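Local coordinates for transcriptional regulatory protein (PDB 3Q7R) that may act as a global positive regulator of transcription and binds a cis-acting element of paired half-sites in its own promoter, at residues E30-E35 / S110-F115. Sequence-based numbering, arbitrary orientation.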
ATOM      1  N   GLU A  30       9.084  15.257 -11.630  1.00 25.15           N
ATOM      2  CA  GLU A  30       8.601  15.927 -12.830  1.00 33.52           C
ATOM      3  C   GLU A  30       7.204  15.484 -13.262  1.00 28.63           C
ATOM      4  O   GLU A  30       6.551  16.179 -14.028  1.00 34.37           O
ATOM      5  CB  GLU A  30       9.610  15.793 -13.971  1.00 30.81           C
ATOM      6  CG  GLU A  30       9.992  14.395 -14.400  1.00 49.27           C
ATOM      7  CD  GLU A  30      11.154  14.404 -15.390  1.00 62.64           C
ATOM      8  OE1 GLU A  30      11.839  15.452 -15.473  1.00 67.20           O
ATOM      9  OE2 GLU A  30      11.386  13.379 -16.078  1.00 64.43           O
ATOM     10  N   LEU A  31       6.743  14.332 -12.786  1.00 27.93           N
ATOM     11  CA  LEU A  31       5.384  13.889 -13.106  1.00 28.22           C
ATOM     12  C   LEU A  31       4.336  14.431 -12.152  1.00 31.47           C
ATOM     13  O   LEU A  31       3.139  14.357 -12.454  1.00 33.27           O
ATOM     14  CB  LEU A  31       5.312  12.358 -13.112  1.00 25.36           C
ATOM     15  CG  LEU A  31       6.216  11.673 -14.151  1.00 25.19           C
ATOM     16  CD1 LEU A  31       6.211  10.160 -13.992  1.00 24.47           C
ATOM     17  CD2 LEU A  31       5.780  12.063 -15.579  1.00 25.13           C
ATOM     18  N   LEU A  32       4.774  14.923 -10.997  1.00 29.80           N
ATOM     19  CA  LEU A  32       3.848  15.420  -9.969  1.00 34.27           C
ATOM     20  C   LEU A  32       3.574  16.894 -10.222  1.00 30.09           C
ATOM     21  O   LEU A  32       4.483  17.633 -10.584  1.00 40.22           O
ATOM     22  CB  LEU A  32       4.421  15.222  -8.560  1.00 31.44           C
ATOM     23  CG  LEU A  32       4.375  13.768  -8.047  1.00 33.38           C
ATOM     24  CD1 LEU A  32       5.187  13.586  -6.794  1.00 36.06           C
ATOM     25  CD2 LEU A  32       2.930  13.345  -7.815  1.00 29.15           C
ATOM     26  N   ASN A  33       2.325  17.317 -10.064  1.00 32.15           N
ATOM     27  CA  ASN A  33       1.968  18.739 -10.246  1.00 32.65           C
ATOM     28  C   ASN A  33       2.495  19.487  -9.033  1.00 32.38           C
ATOM     29  O   ASN A  33       2.104  19.154  -7.907  1.00 28.44           O
ATOM     30  CB  ASN A  33       0.456  18.893 -10.339  1.00 39.27           C
ATOM     31  CG  ASN A  33       0.019  20.344 -10.344  1.00 43.69           C
ATOM     32  OD1 ASN A  33       0.846  21.250 -10.297  1.00 36.53           O
ATOM     33  ND2 ASN A  33      -1.286  20.570 -10.385  1.00 62.81           N
ATOM     34  N   PRO A  34       3.417  20.449  -9.236  1.00 32.08           N
ATOM     35  CA  PRO A  34       4.094  21.061  -8.086  1.00 31.71           C
ATOM     36  C   PRO A  34       3.155  21.943  -7.259  1.00 40.45           C
ATOM     37  O   PRO A  34       3.480  22.276  -6.129  1.00 37.26           O
ATOM     38  CB  PRO A  34       5.221  21.880  -8.724  1.00 37.20           C
ATOM     39  CG  PRO A  34       4.727  22.192 -10.100  1.00 35.90           C
ATOM     40  CD  PRO A  34       3.910  20.985 -10.520  1.00 39.41           C
ATOM     41  N   GLU A  35       2.002  22.297  -7.809  1.00 32.73           N
ATOM     42  CA  GLU A  35       1.010  23.032  -7.033  1.00 41.52           C
ATOM     43  C   GLU A  35       0.389  22.137  -5.954  1.00 34.61           C
ATOM     44  O   GLU A  35      -0.107  22.625  -4.933  1.00 35.45           O
ATOM     45  CB  GLU A  35      -0.071  23.598  -7.952  1.00 49.10           C
ATOM     46  CG  GLU A  35       0.455  24.633  -8.929  1.00 57.08           C
ATOM     47  CD  GLU A  35      -0.619  25.211  -9.827  1.00 65.85           C
ATOM     48  OE1 GLU A  35      -1.778  24.738  -9.783  1.00 61.80           O
ATOM     49  OE2 GLU A  35      -0.284  26.145 -10.586  1.00 68.98           O
ATOM     50  N   SER A 110       1.723   7.785  -8.986  1.00 17.74           N
ATOM     51  CA  SER A 110       0.338   7.404  -8.739  1.00 19.44           C
ATOM     52  C   SER A 110       0.124   6.977  -7.296  1.00 20.07           C
ATOM     53  O   SER A 110      -0.928   7.243  -6.710  1.00 21.43           O
ATOM     54  CB  SER A 110      -0.127   6.307  -9.717  1.00 19.75           C
ATOM     55  OG  SER A 110      -0.198   6.837 -11.049  1.00 25.28           O
ATOM     56  N   ALA A 111       1.122   6.296  -6.738  1.00 17.63           N
ATOM     57  CA  ALA A 111       1.005   5.816  -5.379  1.00 16.30           C
ATOM     58  C   ALA A 111       1.028   6.971  -4.387  1.00 17.85           C
ATOM     59  O   ALA A 111       0.287   6.952  -3.415  1.00 18.62           O
ATOM     60  CB  ALA A 111       2.153   4.843  -5.068  1.00 16.92           C
ATOM     61  N   ILE A 112       1.963   7.904  -4.565  1.00 17.81           N
ATOM     62  CA  ILE A 112       2.027   9.081  -3.707  1.00 16.10           C
ATOM     63  C   ILE A 112       0.706   9.838  -3.776  1.00 17.65           C
ATOM     64  O   ILE A 112       0.146  10.252  -2.756  1.00 21.65           O
ATOM     65  CB  ILE A 112       3.195   9.986  -4.192  1.00 17.05           C
ATOM     66  CG1 ILE A 112       4.539   9.370  -3.813  1.00 18.77           C
ATOM     67  CG2 ILE A 112       3.051  11.422  -3.665  1.00 21.46           C
ATOM     68  CD1 ILE A 112       5.732  10.084  -4.561  1.00 20.97           C
ATOM     69  N   SER A 113       0.178   9.983  -4.979  0.60 17.14           N
ATOM     70  CA  SER A 113      -1.090  10.703  -5.162  0.60 19.84           C
ATOM     71  C   SER A 113      -2.263   9.991  -4.475  0.60 23.65           C
ATOM     72  O   SER A 113      -3.128  10.629  -3.854  0.60 22.58           O
ATOM     73  CB  SER A 113      -1.369  10.918  -6.656  0.60 21.75           C
ATOM     74  OG  SER A 113      -0.328  11.674  -7.251  0.60 23.19           O
ATOM     75  N   LEU A 114      -2.309   8.670  -4.583  1.00 20.28           N
ATOM     76  CA  LEU A 114      -3.388   7.908  -3.948  1.00 21.71           C
ATOM     77  C   LEU A 114      -3.241   7.978  -2.431  1.00 20.58           C
ATOM     78  O   LEU A 114      -4.226   8.192  -1.721  1.00 22.96           O
ATOM     79  CB  LEU A 114      -3.382   6.447  -4.396  1.00 21.20           C
ATOM     80  CG  LEU A 114      -4.411   5.537  -3.708  1.00 23.69           C
ATOM     81  CD1 LEU A 114      -5.851   6.042  -3.903  1.00 23.61           C
ATOM     82  CD2 LEU A 114      -4.303   4.121  -4.267  1.00 26.96           C
ATOM     83  N   PHE A 115      -2.024   7.772  -1.930  1.00 19.13           N
ATOM     84  CA  PHE A 115      -1.822   7.731  -0.489  1.00 16.52           C
ATOM     85  C   PHE A 115      -2.254   9.038   0.157  1.00 25.53           C
ATOM     86  O   PHE A 115      -2.974   9.054   1.168  1.00 24.69           O
ATOM     87  CB  PHE A 115      -0.338   7.453  -0.198  1.00 16.73           C
ATOM     88  CG  PHE A 115      -0.073   7.037   1.226  1.00 19.25           C
ATOM     89  CD1 PHE A 115       0.359   5.756   1.497  1.00 25.00           C
ATOM     90  CD2 PHE A 115      -0.273   7.915   2.276  1.00 20.44           C
ATOM     91  CE1 PHE A 115       0.598   5.344   2.825  1.00 29.27           C
ATOM     92  CE2 PHE A 115      -0.056   7.500   3.593  1.00 21.02           C
ATOM     93  CZ  PHE A 115       0.365   6.230   3.863  1.00 24.69           C
TER
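Leu32, in the connection between helix 22-31 and strand 37-42, reaches across to Ile112 and Ser113 on one side of helix 105-118, and its forked tip divides between them. Its CG stands anti to the carbonyl carbon and beside the backbone N (chi1 -75°), which carries both methyls toward the helix. Along segment 110-115, Ser110 has its CB directed away from Leu32 and belongs to a different surface: its OG hydrogen-bonds to Asp93 of the second subunit, and Ala111, Leu114 and Phe115 pack on Trp97 of that subunit, so the helix has one flank in the dimer interface and another within its own domain. Ile112 is the first residue to meet Leu32. Its CG1 branch lies beside the backbone N (chi1 -73°) and extends outward, placing CD1 4.2 Å from Leu32 CD1, and the two side chains cross at about a right angle. The next residue, Ser113, was modelled in two conformers; in the one described, OG lies 3.7 Å from the second methyl, Leu32 CD2, and is hydrogen-bonded to the carbonyl O of Lys109 in the preceding turn. Leu32 also touches Lys109, Tyr37 and Cys39, and thus sits where the two helices meet edge strand 37-42 on one face of the parallel sheet, in the receiver-domain fold of the CheY type with strand order 2-1-3-4-5. Beyond it, Asn33 OD1 accepts from Glu35 N at 2.9 Å, from above the carbonyl plane, an Asx turn in the link to strand 37-42. With a single residue against two neighbours and just 108 Å² buried, the joint between 30-35 and 110-115 is small and rests on van der Waals contact, the hydroxyl facing it having, in this conformer, its hydrogen-bonding partner within helix 105-118.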